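Insulinase family protease (Yersinia pestis, PDB 3GO9) is predicted to belong to the M16 (insulinase) family of zinc peptidases, though whether it cleaves peptides is uncertain. Local coordinates at residues A[318-323]-A[329-334]; A[173-178]-A[272-277]; A[114-119]-A[205-210]; A[80-85]-A[135-140]. All blocks are in the same frame, centred on the assembly; numbering follows the deposited sequence.

Interaction 1: A[318-323]-A[329-334]. With ZN (zinc ion), chain E.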
loop_
_atom_site.group_PDB
_atom_site.type_symbol
_atom_site.label_atom_id
_atom_site.label_comp_id
_atom_site.label_asym_id
_atom_site.label_seq_id
_atom_site.Cartn_x
_atom_site.Cartn_y
_atom_site.Cartn_z
ATOM N N GLY A 318 15.434 -11.371 -1.982
ATOM C CA GLY A 318 14.420 -10.350 -2.136
ATOM C C GLY A 318 14.431 -9.462 -0.903
ATOM O O GLY A 318 14.914 -9.861 0.124
ATOM N N PHE A 319 14.008 -8.220 -1.044
ATOM C CA PHE A 319 13.925 -7.334 0.120
ATOM C C PHE A 319 12.778 -6.352 -0.005
ATOM O O PHE A 319 12.566 -5.749 -1.070
ATOM C CB PHE A 319 15.210 -6.560 0.286
ATOM C CG PHE A 319 15.276 -5.795 1.574
ATOM C CD1 PHE A 319 15.366 -6.463 2.785
ATOM C CD2 PHE A 319 15.221 -4.413 1.593
ATOM C CE1 PHE A 319 15.408 -5.778 3.991
ATOM C CE2 PHE A 319 15.269 -3.730 2.800
ATOM C CZ PHE A 319 15.353 -4.425 3.994
ATOM N N ASP A 320 12.028 -6.146 1.060
ATOM C CA ASP A 320 10.997 -5.123 0.947
ATOM C C ASP A 320 10.579 -4.682 2.299
ATOM O O ASP A 320 10.876 -5.357 3.302
ATOM C CB ASP A 320 9.785 -5.641 0.172
ATOM C CG ASP A 320 9.225 -6.911 0.750
ATOM O OD1 ASP A 320 8.823 -6.941 1.912
ATOM O OD2 ASP A 320 9.153 -7.905 0.018
ATOM N N CYS A 321 9.972 -3.511 2.299
ATOM C CA CYS A 321 9.428 -2.896 3.476
ATOM C C CYS A 321 8.009 -2.514 3.114
ATOM O O CYS A 321 7.689 -2.186 1.953
ATOM C CB CYS A 321 10.156 -1.619 3.843
ATOM S SG CYS A 321 11.801 -1.737 4.704
ATOM N N ARG A 322 7.142 -2.558 4.087
ATOM C CA ARG A 322 5.818 -2.007 3.913
ATOM C C ARG A 322 5.333 -1.434 5.229
ATOM O O ARG A 322 5.761 -1.842 6.311
ATOM C CB ARG A 322 4.825 -3.042 3.440
ATOM C CG ARG A 322 4.455 -4.072 4.499
ATOM C CD ARG A 322 3.854 -5.354 3.897
ATOM N NE ARG A 322 4.626 -5.768 2.737
ATOM C CZ ARG A 322 4.275 -6.699 1.854
ATOM N NH1 ARG A 322 3.142 -7.368 1.978
ATOM N NH2 ARG A 322 5.082 -6.950 0.829
ATOM N N VAL A 323 4.455 -0.460 5.103
ATOM C CA VAL A 323 3.731 0.084 6.257
ATOM C C VAL A 323 2.278 -0.172 5.958
ATOM O O VAL A 323 1.755 0.292 4.943
ATOM C CB VAL A 323 3.978 1.590 6.442
ATOM C CG1 VAL A 323 3.144 2.109 7.597
ATOM C CG2 VAL A 323 5.404 1.844 6.664
ATOM N N GLN A 329 6.839 -3.285 8.449
ATOM C CA GLN A 329 7.341 -4.646 8.266
ATOM C C GLN A 329 8.540 -4.573 7.325
ATOM O O GLN A 329 8.435 -4.006 6.229
ATOM C CB GLN A 329 6.267 -5.548 7.701
ATOM C CG GLN A 329 6.702 -6.990 7.543
ATOM C CD GLN A 329 5.624 -7.815 6.854
ATOM O OE1 GLN A 329 5.635 -7.986 5.629
ATOM N NE2 GLN A 329 4.673 -8.311 7.636
ATOM N N CYS A 330 9.676 -5.108 7.744
ATOM C CA CYS A 330 10.811 -5.078 6.846
ATOM C C CYS A 330 11.268 -6.605 6.788
ATOM O O CYS A 330 11.337 -7.318 7.796
ATOM C CB CYS A 330 11.818 -3.865 7.188
ATOM S SG CYS A 330 11.387 -1.833 6.727
ATOM N N ALA A 331 11.495 -7.091 5.580
ATOM C CA ALA A 331 11.837 -8.492 5.362
ATOM C C ALA A 331 12.985 -8.682 4.372
ATOM O O ALA A 331 13.037 -8.000 3.341
ATOM C CB ALA A 331 10.611 -9.268 4.837
ATOM N N ILE A 332 13.849 -9.646 4.670
ATOM C CA ILE A 332 14.830 -10.206 3.726
ATOM C C ILE A 332 14.340 -11.570 3.374
ATOM O O ILE A 332 14.174 -12.427 4.231
ATOM C CB ILE A 332 16.245 -10.317 4.334
ATOM C CG1 ILE A 332 16.622 -8.965 4.893
ATOM C CG2 ILE A 332 17.190 -10.955 3.299
ATOM C CD1 ILE A 332 17.842 -8.955 5.799
ATOM N N HIS A 333 14.140 -11.798 2.073
ATOM C CA HIS A 333 13.647 -13.066 1.616
ATOM C C HIS A 333 14.745 -13.862 0.931
ATOM O O HIS A 333 15.434 -13.368 0.022
ATOM C CB HIS A 333 12.558 -12.870 0.580
ATOM C CG HIS A 333 11.405 -12.061 1.050
ATOM N ND1 HIS A 333 10.586 -12.471 2.074
ATOM C CD2 HIS A 333 10.857 -10.927 0.551
ATOM C CE1 HIS A 333 9.606 -11.600 2.221
ATOM N NE2 HIS A 333 9.754 -10.648 1.320
ATOM N N LEU A 334 14.910 -15.101 1.369
ATOM C CA LEU A 334 15.851 -16.022 0.789
ATOM C C LEU A 334 15.084 -17.089 0.075
ATOM O O LEU A 334 14.530 -17.980 0.682
ATOM C CB LEU A 334 16.714 -16.690 1.870
ATOM C CG LEU A 334 17.739 -15.890 2.644
ATOM C CD1 LEU A 334 17.111 -14.764 3.462
ATOM C CD2 LEU A 334 18.567 -16.851 3.535
HETATM ZN ZN ZN E . 8.251 -9.127 1.229
HETATM O O HOH W 1 7.782 -6.276 4.295
HETATM O O HOH W 2 6.920 -9.338 2.811
HETATM O O HOH W 3 7.162 -9.608 -0.497
#
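Asp320 and His333 meet through contrasting first torsions: the aspartate CG sits between its backbone N and carbonyl carbon (chi1 54°), while the imidazole swings to the side of the His333 backbone N (chi1 -57°). Both side chains leave the same face of an antiparallel beta hairpin, and these torsions turn them onto one zinc ion. The carboxylate binds the metal unevenly with both oxygens, OD2 of Asp320 at 1.9 Å and OD1 at 2.4 Å, and NE2 of His333 binds at 2.1 Å; two waters are also bound to the metal. Carboxylate and ring cross at about a right angle, their planes 56° apart, with OD2 at the ring edge. Ser270, on the next strand, bonds to ND1 of His333 and so helps set the rotation of the ring. Further along this face Arg322 and Gln329 run side by side, the amide OE1 lying over one guanidinium face. Backbone bonds join the hydrogen-bonded pairs Gly318-His333 and Arg322-Gln329, with the bond from Ala331 N to Asp320 O between them. The opposite face carries a cross-strand disulfide at the non-hydrogen-bonded pair Cys321-Cys330, and beside it CG1 of Ile332 reaches the edge of the Phe319 ring, 3.5 Å from CD1.

Interaction 2: A[173-178]-A[272-277]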
loop_
_atom_site.group_PDB
_atom_site.type_symbol
_atom_site.label_atom_id
_atom_site.label_comp_id
_atom_site.label_asym_id
_atom_site.label_seq_id
_atom_site.Cartn_x
_atom_site.Cartn_y
_atom_site.Cartn_z
ATOM N N ARG A 173 -3.086 -15.767 6.793
ATOM C CA ARG A 173 -3.795 -16.492 7.858
ATOM C C ARG A 173 -2.993 -16.477 9.138
ATOM O O ARG A 173 -3.527 -16.183 10.210
ATOM C CB ARG A 173 -4.136 -17.936 7.479
ATOM C CG ARG A 173 -5.108 -18.060 6.340
ATOM C CD ARG A 173 -6.368 -17.266 6.594
ATOM N NE ARG A 173 -7.318 -17.435 5.513
ATOM C CZ ARG A 173 -8.415 -16.709 5.365
ATOM N NH1 ARG A 173 -8.725 -15.757 6.255
ATOM N NH2 ARG A 173 -9.214 -16.960 4.318
ATOM N N TYR A 174 -1.695 -16.662 9.030
ATOM C CA TYR A 174 -0.835 -16.574 10.232
ATOM C C TYR A 174 -0.791 -15.162 10.788
ATOM O O TYR A 174 -1.010 -14.937 11.974
ATOM C CB TYR A 174 0.580 -17.064 9.875
ATOM C CG TYR A 174 1.520 -17.030 11.044
ATOM C CD1 TYR A 174 1.413 -17.957 12.087
ATOM C CD2 TYR A 174 2.468 -16.071 11.161
ATOM C CE1 TYR A 174 2.279 -17.953 13.173
ATOM C CE2 TYR A 174 3.334 -16.035 12.276
ATOM C CZ TYR A 174 3.225 -16.969 13.274
ATOM O OH TYR A 174 4.055 -16.922 14.369
ATOM N N ARG A 175 -0.537 -14.192 9.907
ATOM C CA ARG A 175 -0.364 -12.838 10.316
ATOM C C ARG A 175 -1.593 -12.221 10.959
ATOM O O ARG A 175 -1.447 -11.384 11.842
ATOM C CB ARG A 175 0.127 -11.966 9.145
ATOM C CG ARG A 175 0.591 -10.578 9.515
ATOM C CD ARG A 175 1.865 -10.580 10.313
ATOM N NE ARG A 175 2.169 -9.298 10.975
ATOM C CZ ARG A 175 1.623 -8.877 12.120
ATOM N NH1 ARG A 175 0.660 -9.566 12.726
ATOM N NH2 ARG A 175 2.014 -7.724 12.627
ATOM N N LEU A 176 -2.778 -12.669 10.529
ATOM C CA LEU A 176 -4.072 -12.236 11.049
ATOM C C LEU A 176 -4.323 -12.661 12.507
ATOM O O LEU A 176 -5.215 -12.139 13.183
ATOM C CB LEU A 176 -5.167 -12.870 10.221
ATOM C CG LEU A 176 -5.529 -12.267 8.878
ATOM C CD1 LEU A 176 -6.533 -13.186 8.164
ATOM C CD2 LEU A 176 -6.159 -10.890 9.089
ATOM N N LYS A 177 -3.595 -13.661 12.993
ATOM C CA LYS A 177 -3.925 -14.187 14.346
ATOM C C LYS A 177 -3.772 -13.086 15.419
ATOM O O LYS A 177 -2.803 -12.285 15.442
ATOM C CB LYS A 177 -3.101 -15.411 14.688
ATOM C CG LYS A 177 -3.363 -16.621 13.841
ATOM C CD LYS A 177 -2.480 -17.756 14.213
ATOM C CE LYS A 177 -2.985 -19.068 13.576
ATOM N NZ LYS A 177 -1.938 -20.125 13.629
ATOM N N GLY A 178 -4.788 -12.983 16.258
ATOM C CA GLY A 178 -4.796 -12.011 17.334
ATOM C C GLY A 178 -5.311 -10.664 16.943
ATOM O O GLY A 178 -5.355 -9.767 17.804
HETATM N N MSE A 272 12.329 -11.467 9.246
HETATM C CA MSE A 272 11.332 -10.385 9.346
HETATM C C MSE A 272 11.490 -9.562 10.579
HETATM O O MSE A 272 11.803 -10.091 11.633
HETATM C CB MSE A 272 9.878 -10.877 9.508
HETATM C CG MSE A 272 9.485 -12.199 8.999
HETATM SE SE MSE A 272 7.900 -11.800 8.027
HETATM C CE MSE A 272 9.018 -10.974 6.702
ATOM N N TRP A 273 11.198 -8.279 10.460
ATOM C CA TRP A 273 11.040 -7.397 11.620
ATOM C C TRP A 273 9.706 -6.641 11.480
ATOM O O TRP A 273 9.361 -6.158 10.393
ATOM C CB TRP A 273 12.185 -6.387 11.671
ATOM C CG TRP A 273 13.527 -6.955 11.955
ATOM C CD1 TRP A 273 14.142 -6.985 13.166
ATOM C CD2 TRP A 273 14.441 -7.560 11.026
ATOM N NE1 TRP A 273 15.379 -7.581 13.068
ATOM C CE2 TRP A 273 15.589 -7.944 11.763
ATOM C CE3 TRP A 273 14.388 -7.871 9.659
ATOM C CZ2 TRP A 273 16.690 -8.586 11.168
ATOM C CZ3 TRP A 273 15.495 -8.524 9.069
ATOM C CH2 TRP A 273 16.631 -8.859 9.838
ATOM N N ASP A 274 8.960 -6.516 12.583
ATOM C CA ASP A 274 7.642 -5.953 12.579
ATOM C C ASP A 274 7.611 -5.013 13.788
ATOM O O ASP A 274 8.047 -5.401 14.877
ATOM C CB ASP A 274 6.630 -7.076 12.721
ATOM C CG ASP A 274 5.331 -6.608 13.348
ATOM O OD1 ASP A 274 4.526 -6.030 12.609
ATOM O OD2 ASP A 274 5.139 -6.838 14.557
ATOM N N THR A 275 7.255 -3.767 13.565
ATOM C CA THR A 275 7.251 -2.769 14.658
ATOM C C THR A 275 6.100 -1.792 14.461
ATOM O O THR A 275 5.570 -1.686 13.365
ATOM C CB THR A 275 8.561 -1.956 14.671
ATOM O OG1 THR A 275 8.697 -1.307 13.414
ATOM C CG2 THR A 275 9.756 -2.844 14.924
ATOM N N PRO A 276 5.678 -1.101 15.532
ATOM C CA PRO A 276 4.628 -0.116 15.352
ATOM C C PRO A 276 5.117 1.025 14.468
ATOM O O PRO A 276 6.262 1.429 14.616
ATOM C CB PRO A 276 4.407 0.441 16.762
ATOM C CG PRO A 276 5.045 -0.471 17.690
ATOM C CD PRO A 276 6.023 -1.312 16.951
ATOM N N TRP A 277 4.254 1.527 13.578
ATOM C CA TRP A 277 4.574 2.668 12.726
ATOM C C TRP A 277 4.097 3.919 13.399
ATOM O O TRP A 277 2.962 3.984 13.840
ATOM C CB TRP A 277 3.875 2.562 11.397
ATOM C CG TRP A 277 4.010 3.768 10.547
ATOM C CD1 TRP A 277 3.017 4.621 10.205
ATOM C CD2 TRP A 277 5.205 4.261 9.894
ATOM N NE1 TRP A 277 3.503 5.627 9.409
ATOM C CE2 TRP A 277 4.836 5.427 9.188
ATOM C CE3 TRP A 277 6.530 3.820 9.818
ATOM C CZ2 TRP A 277 5.729 6.169 8.410
ATOM C CZ3 TRP A 277 7.434 4.579 9.069
ATOM C CH2 TRP A 277 7.019 5.741 8.358
#
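Arg175 and Asp274 carry the whole of this contact, a single salt bridge between residues whose CA atoms are 10.8 Å apart. The distance is bridged by side-chain length, most of it the arginine's. Its CG stands opposite the backbone N (chi1 -169°) and the chain bends at chi2 (69°) before running on to the guanidinium. One terminal nitrogen does the touching: NH2 of Arg175 gives a hydrogen bond to OD1 of Asp274 at 3.0 Å. The bond is far from straight, with 139° at the hydrogen. The two flat groups stand perpendicular, so this is neither a stack nor the paired, coplanar bridge of two parallel bonds; OD1 approaches near the guanidinium edge, whereas NH2 lies well above the carboxylate plane. Each group has other partners. NH2 also bonds to the carbonyl oxygen of Ala250, while OD2 of Asp274 takes a salt bridge from Arg327 and a hydrogen bond from the backbone N of Leu252. The buried NE of Arg175 finds no partner. The bridge links sequence matching the M16 peptidase family with sequence matching the M16 inactive domain. In the fold, it joins helix 170-175 to strand 267-276, a strand flanked in its sheet by 440-446 and by 327-336, from which Arg327 also packs against Arg175.

Interaction 3: A[114-119]-A[205-210]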
loop_
_atom_site.group_PDB
_atom_site.type_symbol
_atom_site.label_atom_id
_atom_site.label_comp_id
_atom_site.label_asym_id
_atom_site.label_seq_id
_atom_site.Cartn_x
_atom_site.Cartn_y
_atom_site.Cartn_z
ATOM N N THR A 114 -13.316 0.375 0.588
ATOM C CA THR A 114 -13.575 -0.030 -0.806
ATOM C C THR A 114 -12.991 1.034 -1.722
ATOM O O THR A 114 -13.214 2.239 -1.517
ATOM C CB THR A 114 -15.079 -0.096 -1.014
ATOM O OG1 THR A 114 -15.590 -1.114 -0.142
ATOM C CG2 THR A 114 -15.494 -0.492 -2.430
ATOM N N LEU A 115 -12.322 0.619 -2.782
ATOM C CA LEU A 115 -11.651 1.535 -3.700
ATOM C C LEU A 115 -12.188 1.266 -5.092
ATOM O O LEU A 115 -11.995 0.136 -5.623
ATOM C CB LEU A 115 -10.139 1.280 -3.690
ATOM C CG LEU A 115 -9.310 2.025 -4.757
ATOM C CD1 LEU A 115 -9.354 3.490 -4.445
ATOM C CD2 LEU A 115 -7.848 1.553 -4.802
ATOM N N TYR A 116 -12.842 2.291 -5.693
ATOM C CA TYR A 116 -13.295 2.255 -7.085
ATOM C C TYR A 116 -12.259 2.939 -7.962
ATOM O O TYR A 116 -11.765 4.001 -7.614
ATOM C CB TYR A 116 -14.634 2.984 -7.247
ATOM C CG TYR A 116 -15.780 2.288 -6.522
ATOM C CD1 TYR A 116 -16.459 1.291 -7.107
ATOM C CD2 TYR A 116 -16.110 2.616 -5.196
ATOM C CE1 TYR A 116 -17.537 0.696 -6.484
ATOM C CE2 TYR A 116 -17.142 1.934 -4.524
ATOM C CZ TYR A 116 -17.855 1.002 -5.194
ATOM O OH TYR A 116 -18.876 0.245 -4.619
ATOM N N SER A 117 -11.969 2.359 -9.139
ATOM C CA SER A 117 -10.902 2.874 -9.981
ATOM C C SER A 117 -11.341 2.949 -11.430
ATOM O O SER A 117 -11.778 1.938 -12.003
ATOM C CB SER A 117 -9.635 2.016 -9.904
ATOM O OG SER A 117 -9.097 1.869 -8.575
ATOM N N LEU A 118 -11.136 4.111 -12.034
ATOM C CA LEU A 118 -11.308 4.330 -13.471
ATOM C C LEU A 118 -10.058 5.019 -14.050
ATOM O O LEU A 118 -9.418 5.863 -13.398
ATOM C CB LEU A 118 -12.549 5.158 -13.768
ATOM C CG LEU A 118 -13.855 4.371 -13.752
ATOM C CD1 LEU A 118 -15.090 5.199 -13.449
ATOM C CD2 LEU A 118 -14.037 3.736 -15.141
ATOM N N SER A 119 -9.705 4.679 -15.283
ATOM C CA SER A 119 -8.561 5.233 -15.987
ATOM C C SER A 119 -9.080 5.570 -17.377
ATOM O O SER A 119 -9.469 4.636 -18.108
ATOM C CB SER A 119 -7.457 4.156 -16.127
ATOM O OG SER A 119 -6.406 4.593 -17.008
ATOM N N GLN A 205 -26.487 2.932 5.228
ATOM C CA GLN A 205 -25.811 3.170 6.495
ATOM C C GLN A 205 -24.352 3.551 6.301
ATOM O O GLN A 205 -23.815 4.456 6.996
ATOM C CB GLN A 205 -25.896 1.943 7.436
ATOM C CG GLN A 205 -25.172 2.167 8.751
ATOM C CD GLN A 205 -25.386 1.029 9.755
ATOM O OE1 GLN A 205 -26.192 0.124 9.538
ATOM N NE2 GLN A 205 -24.650 1.068 10.844
ATOM N N TRP A 206 -23.673 2.846 5.387
ATOM C CA TRP A 206 -22.237 2.934 5.328
ATOM C C TRP A 206 -21.716 3.726 4.126
ATOM O O TRP A 206 -20.591 4.216 4.182
ATOM C CB TRP A 206 -21.624 1.539 5.373
ATOM C CG TRP A 206 -21.885 0.849 6.634
ATOM C CD1 TRP A 206 -22.770 -0.156 6.820
ATOM C CD2 TRP A 206 -21.299 1.107 7.922
ATOM N NE1 TRP A 206 -22.785 -0.555 8.146
ATOM C CE2 TRP A 206 -21.872 0.187 8.833
ATOM C CE3 TRP A 206 -20.336 1.999 8.392
ATOM C CZ2 TRP A 206 -21.508 0.133 10.170
ATOM C CZ3 TRP A 206 -19.963 1.943 9.744
ATOM C CH2 TRP A 206 -20.554 1.006 10.617
ATOM N N TYR A 207 -22.511 3.951 3.095
ATOM C CA TYR A 207 -22.055 4.807 1.972
ATOM C C TYR A 207 -22.573 6.218 2.223
ATOM O O TYR A 207 -23.641 6.594 1.727
ATOM C CB TYR A 207 -22.512 4.267 0.626
ATOM C CG TYR A 207 -21.583 3.244 -0.018
ATOM C CD1 TYR A 207 -21.195 2.078 0.644
ATOM C CD2 TYR A 207 -21.137 3.400 -1.341
ATOM C CE1 TYR A 207 -20.368 1.156 0.050
ATOM C CE2 TYR A 207 -20.312 2.483 -1.964
ATOM C CZ TYR A 207 -19.911 1.343 -1.260
ATOM O OH TYR A 207 -19.086 0.412 -1.902
ATOM N N THR A 208 -21.820 6.939 3.057
ATOM C CA THR A 208 -22.109 8.323 3.430
ATOM C C THR A 208 -20.955 9.224 2.938
ATOM O O THR A 208 -19.788 8.771 2.887
ATOM C CB THR A 208 -22.336 8.471 4.953
ATOM O OG1 THR A 208 -21.187 8.016 5.661
ATOM C CG2 THR A 208 -23.543 7.560 5.405
ATOM N N PRO A 209 -21.243 10.494 2.571
ATOM C CA PRO A 209 -20.234 11.335 1.893
ATOM C C PRO A 209 -19.061 11.657 2.774
ATOM O O PRO A 209 -17.944 11.881 2.288
ATOM C CB PRO A 209 -21.000 12.585 1.462
ATOM C CG PRO A 209 -22.331 12.522 2.221
ATOM C CD PRO A 209 -22.587 11.043 2.428
ATOM N N ASP A 210 -19.313 11.697 4.096
ATOM C CA ASP A 210 -18.244 11.949 5.047
ATOM C C ASP A 210 -17.223 10.822 5.169
ATOM O O ASP A 210 -16.164 11.011 5.806
ATOM C CB ASP A 210 -18.847 12.319 6.427
ATOM C CG ASP A 210 -19.658 11.199 7.044
ATOM O OD1 ASP A 210 -20.262 10.407 6.295
ATOM O OD2 ASP A 210 -19.747 11.165 8.314
HETATM O O HOH W 4 -18.326 -1.638 -0.463
#
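Tyr207 overlaps the end of Tyr116, the two side chains arriving from opposite directions and the hydroxyl of each lying at the edge of the other ring, without stacking. The hydroxyls meet in a hydrogen bond, OH of Tyr116 lying 2.7 Å from OH of Tyr207. Beside this bond the rings touch lightly, with CE2 of Tyr116 4.1 Å from CE2 of Tyr207. The pair illustrates how two long phenols can bridge elements whose backbones stay well apart: the nearest CA atoms, those of Thr114 and Tyr207, are separated by 10.2 Å. Tyr116 projects from strand 114-120, an interior strand of a mixed sheet, and its CG leans to the side of the backbone N (chi1 -66°), which carries the ring toward the partner. Tyr207 comes just after helix 196-206, where the chain leaves helical geometry, and is the centre of an inverse gamma turn. The methyl CG2 of Thr114 packs 3.7 Å from OH of Tyr207, and a water links the same hydroxyl to OG1 of Thr114, which also bonds to the carbonyl oxygen of Thr58. Val56 and Leu74 press on Tyr207, and Leu135 and Thr138 on Tyr116. Because OG1 of Thr114 gives its proton to Thr58, it can accept one from the water, whereas the bond between the tyrosines can run either way; in this buried setting the phenol proton of Tyr207 may go to Tyr116 or to the water.

Interaction 4: A[80-85]-A[135-140]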
loop_
_atom_site.group_PDB
_atom_site.type_symbol
_atom_site.label_atom_id
_atom_site.label_comp_id
_atom_site.label_asym_id
_atom_site.label_seq_id
_atom_site.Cartn_x
_atom_site.Cartn_y
_atom_site.Cartn_z
HETATM N N MSE A 80 -23.391 -4.296 -12.895
HETATM C CA MSE A 80 -24.528 -4.916 -13.553
HETATM C C MSE A 80 -25.374 -3.846 -14.190
HETATM O O MSE A 80 -25.863 -4.012 -15.303
HETATM C CB MSE A 80 -25.387 -5.688 -12.553
HETATM C CG MSE A 80 -24.684 -6.741 -11.782
HETATM SE SE MSE A 80 -23.989 -8.201 -12.881
HETATM C CE MSE A 80 -22.334 -7.573 -13.326
ATOM N N SER A 81 -25.600 -2.761 -13.468
ATOM C CA SER A 81 -26.475 -1.723 -13.973
ATOM C C SER A 81 -26.196 -0.449 -13.228
ATOM O O SER A 81 -25.811 -0.497 -12.039
ATOM C CB SER A 81 -27.938 -2.147 -13.849
ATOM O OG SER A 81 -28.491 -1.760 -12.639
ATOM N N SER A 82 -26.366 0.682 -13.903
ATOM C CA SER A 82 -26.139 1.965 -13.259
ATOM C C SER A 82 -27.191 2.945 -13.727
ATOM O O SER A 82 -27.487 3.017 -14.920
ATOM C CB SER A 82 -24.743 2.463 -13.526
ATOM O OG SER A 82 -24.312 3.462 -12.619
ATOM N N ALA A 83 -27.772 3.665 -12.783
ATOM C CA ALA A 83 -29.021 4.419 -13.079
ATOM C C ALA A 83 -28.905 5.404 -14.258
ATOM O O ALA A 83 -29.891 5.575 -15.016
ATOM C CB ALA A 83 -29.535 5.146 -11.842
ATOM N N SER A 84 -27.744 6.008 -14.477
ATOM C CA SER A 84 -27.565 7.006 -15.515
ATOM C C SER A 84 -27.189 6.406 -16.871
ATOM O O SER A 84 -26.951 7.154 -17.821
ATOM C CB SER A 84 -26.477 7.986 -15.137
ATOM O OG SER A 84 -26.769 8.683 -13.928
ATOM N N PHE A 85 -27.168 5.093 -16.965
ATOM C CA PHE A 85 -26.616 4.409 -18.139
ATOM C C PHE A 85 -27.556 3.369 -18.736
ATOM O O PHE A 85 -28.128 2.542 -18.040
ATOM C CB PHE A 85 -25.359 3.630 -17.748
ATOM C CG PHE A 85 -24.229 4.497 -17.342
ATOM C CD1 PHE A 85 -23.172 4.737 -18.195
ATOM C CD2 PHE A 85 -24.180 5.063 -16.072
ATOM C CE1 PHE A 85 -22.092 5.547 -17.819
ATOM C CE2 PHE A 85 -23.078 5.893 -15.705
ATOM C CZ PHE A 85 -22.065 6.144 -16.610
ATOM N N LEU A 135 -19.613 7.050 -10.911
ATOM C CA LEU A 135 -19.145 7.116 -9.523
ATOM C C LEU A 135 -20.232 7.727 -8.615
ATOM O O LEU A 135 -20.389 7.287 -7.457
ATOM C CB LEU A 135 -17.866 7.918 -9.385
ATOM C CG LEU A 135 -16.631 7.229 -9.980
ATOM C CD1 LEU A 135 -15.479 8.244 -10.153
ATOM C CD2 LEU A 135 -16.161 6.052 -9.154
ATOM N N SER A 136 -20.943 8.731 -9.110
ATOM C CA SER A 136 -22.087 9.317 -8.330
ATOM C C SER A 136 -23.305 8.420 -8.254
ATOM O O SER A 136 -23.963 8.351 -7.204
ATOM C CB SER A 136 -22.403 10.737 -8.759
ATOM O OG SER A 136 -22.727 10.843 -10.129
ATOM N N ASP A 137 -23.605 7.703 -9.321
ATOM C CA ASP A 137 -24.612 6.628 -9.257
ATOM C C ASP A 137 -24.230 5.625 -8.172
ATOM O O ASP A 137 -25.065 5.214 -7.356
ATOM C CB ASP A 137 -24.721 5.836 -10.587
ATOM C CG ASP A 137 -25.392 6.569 -11.744
ATOM O OD1 ASP A 137 -25.972 7.684 -11.572
ATOM O OD2 ASP A 137 -25.397 5.919 -12.847
ATOM N N THR A 138 -22.964 5.201 -8.150
ATOM C CA THR A 138 -22.550 4.201 -7.207
ATOM C C THR A 138 -22.607 4.742 -5.756
ATOM O O THR A 138 -23.069 4.046 -4.829
ATOM C CB THR A 138 -21.127 3.777 -7.548
ATOM O OG1 THR A 138 -21.100 3.176 -8.857
ATOM C CG2 THR A 138 -20.597 2.780 -6.571
ATOM N N ALA A 139 -22.166 5.983 -5.602
ATOM C CA ALA A 139 -22.015 6.618 -4.269
ATOM C C ALA A 139 -23.346 6.840 -3.618
ATOM O O ALA A 139 -23.464 6.701 -2.373
ATOM C CB ALA A 139 -21.299 7.936 -4.369
ATOM N N GLY A 140 -24.348 7.198 -4.400
ATOM C CA GLY A 140 -25.656 7.582 -3.843
ATOM C C GLY A 140 -26.911 6.970 -4.387
ATOM O O GLY A 140 -27.976 7.209 -3.802
HETATM O O HOH W 5 -23.561 2.427 -10.123
#
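A type I beta turn, Ser82 to Phe85, in the loop between helices 70-80 and 87-95 wraps its polar groups round the carboxylate of Asp137. OG of Ser82 donates to the anti lone pair of Asp137 OD2 at 2.7 Å, and this OG lies opposite the Ser82 backbone N (chi1 -161°), which carries it to the helix side. The backbone N of Ser84 gives the same oxygen a second bond, 2.9 Å from N to OD2 of Asp137, on the syn side but 30° out of the carboxylate plane. The other oxygen is gripped separately: OG of Ser84 donates to the syn lone pair of OD1 of Asp137 at 2.7 Å. The carboxylate belongs to helix 125-140, so three donors pin the turn to that helix; they would probably favour its charged form. The turn is itself closed by the bond from Phe85 N to Ser82 O. A water donates to OG of Ser82 and also to OG1 of Thr138, one residue further along the helix. Phe85 presents its edge, CD2 of its ring lying 3.6 Å from OD2 of Asp137, with ring and carboxylate nearly perpendicular.

In the fold
Read from the N terminus, interaction 4 opens first, closing a loop of about fifty residues as 80-85 meets helix 125-140. Within that span strand 114-120 opens interaction 3, which closes only at 205-210, so the two cross; they also touch, strand against helix. Interaction 2 starts at 173-178, before interaction 3 has closed, and crosses it in turn, ending at 272-277, on strand 267-276. Interaction 1 then follows in series as a local hairpin, its strand 327-336 neighbouring strand 267-276 in the five-stranded sheet. Interaction 3 ties the seven-stranded sheet to the end of helix 196-206, and interaction 4 pins the loop after helix 70-80; interactions 1 and 2 gather round the other sheet. The centres of interactions 1 and 3 are about 31 Å apart.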